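Local coordinates for protein peptidase M42 (Thaumarchaeota archaeon SCGC AB-539-E09, PDB 5DS0) that is a cobalt-bound M42-family (TET) aminopeptidase that probably removes residues from the N-termini of peptides, assembled from twelve copies of the chain, at residues 10-22 with 155-167. Numbering follows the deposited sequence.
Sequences MKTLMEAFGPSGF and VGDPIVPWSPFSV. With GOL (glycerol), chain V.
P158 CB sits over the centre of one face of F22, 3.5 Å from the ring centroid, and V160 CG1 likewise covers a face of F17, 12° off the normal, while P158 O approaches the F17 edge in plane, 3.5 Å from F17 CZ. K11 CA lies over a face of F165, displaced toward the rim. The arrangement spans the two domains of the M42 fold: helix 2-15 and the loop after it belong to the catalytic domain, strand 158-161 closes the six-stranded β-barrel, and the chain then returns to the catalytic domain. F165, with CG anti to the backbone N (chi1 180°), extends to the helix, where M14 CG meets F165 CD1 at 3.6 Å and M10 SE, of selenomethionine, makes an oblique Met-aromatic contact. The M10 and M14 side chains also touch helix 179-197. P19 packs its ring across V160, P19 CD lying 3.5 Å from V160 CG1. The F165 N to E15 OE2 hydrogen bond is 3.0 Å long and nearly straight, at 174°, using the oxygen's anti lone pair. K11 NZ reaches E15 OE1 at 3.4 Å, a salt bridge whose hydrogen bond is weak. Were E15 replaced by alanine, the F165 amide would probably lose this acceptor and K11 its carboxylate partner. A glycerol, probably from the crystallisation liquor, hydrogen-bonds weakly through O2 to E15 O and through O3 from S163 N.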
# COMPACT_ATOMS: atom_id res chain seq x y z
N MSE C 10 51.00 15.02 -5.11
CA MSE C 10 49.74 14.50 -4.59
C MSE C 10 48.75 15.62 -4.43
O MSE C 10 47.67 15.55 -4.96
CB MSE C 10 49.91 13.73 -3.27
CG MSE C 10 48.72 12.80 -3.09
SE MSE C 10 48.75 11.84 -1.35
CE MSE C 10 50.14 10.55 -1.87
N LYS C 11 49.12 16.67 -3.71
CA LYS C 11 48.23 17.81 -3.49
C LYS C 11 47.71 18.38 -4.80
O LYS C 11 46.53 18.63 -4.97
CB LYS C 11 48.97 18.89 -2.69
CG LYS C 11 48.15 20.12 -2.34
CD LYS C 11 48.95 21.03 -1.42
CE LYS C 11 48.07 21.92 -0.56
NZ LYS C 11 47.54 23.05 -1.37
N THR C 12 48.62 18.60 -5.73
CA THR C 12 48.28 19.24 -6.98
C THR C 12 47.32 18.40 -7.81
O THR C 12 46.39 18.94 -8.42
CB THR C 12 49.56 19.52 -7.77
OG1 THR C 12 50.35 20.43 -6.99
CG2 THR C 12 49.27 20.17 -9.10
N LEU C 13 47.56 17.09 -7.83
CA LEU C 13 46.66 16.15 -8.50
C LEU C 13 45.25 16.16 -7.92
O LEU C 13 44.28 16.33 -8.65
CB LEU C 13 47.19 14.72 -8.38
CG LEU C 13 48.38 14.33 -9.24
CD1 LEU C 13 48.87 12.95 -8.82
CD2 LEU C 13 48.01 14.35 -10.71
N MSE C 14 45.14 15.96 -6.61
CA MSE C 14 43.83 15.89 -5.97
C MSE C 14 43.10 17.21 -6.04
O MSE C 14 41.88 17.24 -5.91
CB MSE C 14 43.94 15.50 -4.50
CG MSE C 14 44.63 14.18 -4.20
SE MSE C 14 44.29 12.76 -5.53
CE MSE C 14 46.07 11.92 -5.49
N GLU C 15 43.83 18.32 -6.22
CA GLU C 15 43.19 19.63 -6.29
C GLU C 15 42.93 20.10 -7.73
O GLU C 15 42.21 21.05 -7.94
CB GLU C 15 44.01 20.67 -5.53
CG GLU C 15 43.87 20.55 -4.02
CD GLU C 15 44.54 21.69 -3.27
OE1 GLU C 15 45.30 22.45 -3.91
OE2 GLU C 15 44.31 21.82 -2.04
N ALA C 16 43.52 19.41 -8.70
CA ALA C 16 43.35 19.75 -10.11
C ALA C 16 41.94 19.56 -10.60
O ALA C 16 41.18 18.74 -10.09
CB ALA C 16 44.29 18.91 -10.97
N PHE C 17 41.61 20.31 -11.65
CA PHE C 17 40.33 20.19 -12.33
C PHE C 17 40.43 19.13 -13.43
O PHE C 17 41.19 19.32 -14.38
CB PHE C 17 39.99 21.55 -12.94
CG PHE C 17 38.61 21.63 -13.52
CD1 PHE C 17 38.34 21.09 -14.77
CD2 PHE C 17 37.60 22.29 -12.85
CE1 PHE C 17 37.08 21.18 -15.33
CE2 PHE C 17 36.34 22.38 -13.39
CZ PHE C 17 36.07 21.82 -14.63
N GLY C 18 39.64 18.05 -13.33
CA GLY C 18 39.65 17.05 -14.40
C GLY C 18 38.57 15.98 -14.37
O GLY C 18 38.86 14.81 -14.14
N PRO C 19 37.31 16.36 -14.63
CA PRO C 19 36.22 15.39 -14.69
C PRO C 19 36.26 14.61 -16.00
O PRO C 19 36.97 15.02 -16.91
CB PRO C 19 34.97 16.26 -14.63
CG PRO C 19 35.39 17.56 -15.22
CD PRO C 19 36.87 17.71 -15.00
N SER C 20 35.51 13.51 -16.08
CA SER C 20 35.54 12.66 -17.27
C SER C 20 35.31 13.49 -18.53
O SER C 20 34.33 14.22 -18.60
CB SER C 20 34.50 11.55 -17.18
OG SER C 20 34.71 10.76 -16.03
N GLY C 21 36.20 13.35 -19.51
CA GLY C 21 36.13 14.12 -20.76
C GLY C 21 36.94 15.42 -20.78
O GLY C 21 37.14 16.01 -21.84
N PHE C 22 37.37 15.87 -19.60
CA PHE C 22 38.05 17.14 -19.48
C PHE C 22 39.28 17.02 -18.60
O PHE C 22 39.46 17.80 -17.67
CB PHE C 22 37.10 18.19 -18.88
CG PHE C 22 35.78 18.30 -19.58
CD1 PHE C 22 34.76 17.40 -19.34
CD2 PHE C 22 35.53 19.35 -20.44
CE1 PHE C 22 33.53 17.51 -19.96
CE2 PHE C 22 34.29 19.47 -21.07
CZ PHE C 22 33.29 18.55 -20.82
N VAL C 155 26.11 25.92 -21.85
CA VAL C 155 25.74 24.51 -21.85
C VAL C 155 26.95 23.71 -22.37
O VAL C 155 27.64 24.12 -23.29
CB VAL C 155 24.47 24.25 -22.70
CG1 VAL C 155 24.32 22.77 -23.05
CG2 VAL C 155 23.25 24.71 -21.94
N GLY C 156 27.21 22.58 -21.72
CA GLY C 156 28.39 21.77 -22.02
C GLY C 156 29.63 22.08 -21.21
O GLY C 156 30.63 21.38 -21.35
N ASP C 157 29.59 23.10 -20.34
CA ASP C 157 30.74 23.42 -19.49
C ASP C 157 30.90 22.40 -18.34
O ASP C 157 29.93 22.01 -17.70
CB ASP C 157 30.63 24.84 -18.93
CG ASP C 157 30.97 25.90 -19.96
OD1 ASP C 157 31.23 25.54 -21.14
OD2 ASP C 157 31.00 27.10 -19.61
N PRO C 158 32.15 21.97 -18.10
CA PRO C 158 32.45 20.96 -17.07
C PRO C 158 32.46 21.50 -15.65
O PRO C 158 32.73 22.67 -15.42
CB PRO C 158 33.85 20.50 -17.45
CG PRO C 158 34.48 21.69 -18.07
CD PRO C 158 33.37 22.39 -18.81
N ILE C 159 32.14 20.62 -14.71
CA ILE C 159 32.01 20.97 -13.30
C ILE C 159 32.69 19.91 -12.44
O ILE C 159 32.55 18.72 -12.68
CB ILE C 159 30.53 21.01 -12.89
CG1 ILE C 159 29.71 21.83 -13.90
CG2 ILE C 159 30.39 21.60 -11.49
CD1 ILE C 159 28.22 21.79 -13.66
N VAL C 160 33.42 20.36 -11.43
CA VAL C 160 33.99 19.45 -10.45
C VAL C 160 33.63 19.84 -9.04
O VAL C 160 33.28 20.99 -8.77
CB VAL C 160 35.52 19.38 -10.50
CG1 VAL C 160 35.99 18.81 -11.83
CG2 VAL C 160 36.14 20.74 -10.22
N PRO C 161 33.73 18.89 -8.12
CA PRO C 161 33.61 19.21 -6.71
C PRO C 161 34.70 20.17 -6.28
O PRO C 161 35.81 20.13 -6.81
CB PRO C 161 33.81 17.84 -6.03
CG PRO C 161 33.50 16.82 -7.06
CD PRO C 161 33.93 17.44 -8.35
N TRP C 162 34.40 21.01 -5.29
CA TRP C 162 35.41 21.84 -4.65
C TRP C 162 35.83 21.18 -3.36
O TRP C 162 35.00 21.00 -2.47
CB TRP C 162 34.85 23.22 -4.36
CG TRP C 162 35.89 24.15 -3.83
CD1 TRP C 162 36.78 24.90 -4.56
CD2 TRP C 162 36.17 24.42 -2.46
NE1 TRP C 162 37.59 25.61 -3.72
CE2 TRP C 162 37.23 25.34 -2.42
CE3 TRP C 162 35.62 23.97 -1.25
CZ2 TRP C 162 37.76 25.82 -1.22
CZ3 TRP C 162 36.14 24.46 -0.05
CH2 TRP C 162 37.20 25.37 -0.05
N SER C 163 37.10 20.81 -3.25
CA SER C 163 37.58 19.99 -2.13
C SER C 163 39.08 20.06 -1.93
O SER C 163 39.84 19.41 -2.63
CB SER C 163 37.18 18.54 -2.37
OG SER C 163 37.43 17.76 -1.22
N PRO C 164 39.53 20.86 -0.96
CA PRO C 164 40.97 21.03 -0.75
C PRO C 164 41.63 19.79 -0.23
O PRO C 164 41.01 18.99 0.48
CB PRO C 164 41.06 22.12 0.31
CG PRO C 164 39.72 22.75 0.37
CD PRO C 164 38.74 21.72 -0.07
N PHE C 165 42.91 19.66 -0.52
CA PHE C 165 43.69 18.55 -0.06
C PHE C 165 44.42 18.89 1.24
O PHE C 165 45.03 19.96 1.37
CB PHE C 165 44.72 18.17 -1.12
CG PHE C 165 45.59 17.02 -0.72
CD1 PHE C 165 45.20 15.72 -0.99
CD2 PHE C 165 46.80 17.24 -0.07
CE1 PHE C 165 46.01 14.66 -0.64
CE2 PHE C 165 47.61 16.19 0.30
CZ PHE C 165 47.22 14.90 0.01
N SER C 166 44.36 17.97 2.20
CA SER C 166 45.17 18.08 3.40
C SER C 166 45.50 16.71 3.93
O SER C 166 45.02 15.70 3.40
CB SER C 166 44.45 18.89 4.46
OG SER C 166 43.44 18.13 5.08
N VAL C 167 46.34 16.68 4.95
CA VAL C 167 46.68 15.44 5.63
C VAL C 167 46.26 15.55 7.08
O VAL C 167 46.48 16.58 7.71
CB VAL C 167 48.18 15.15 5.56
CG1 VAL C 167 48.50 13.84 6.27
CG2 VAL C 167 48.65 15.08 4.12
C1 GOL V . 41.12 24.68 -3.81
O1 GOL V . 42.44 24.86 -3.29
C2 GOL V . 41.07 23.39 -4.64
O2 GOL V . 41.29 23.72 -6.02
C3 GOL V . 39.73 22.69 -4.40
O3 GOL V . 39.38 21.70 -5.39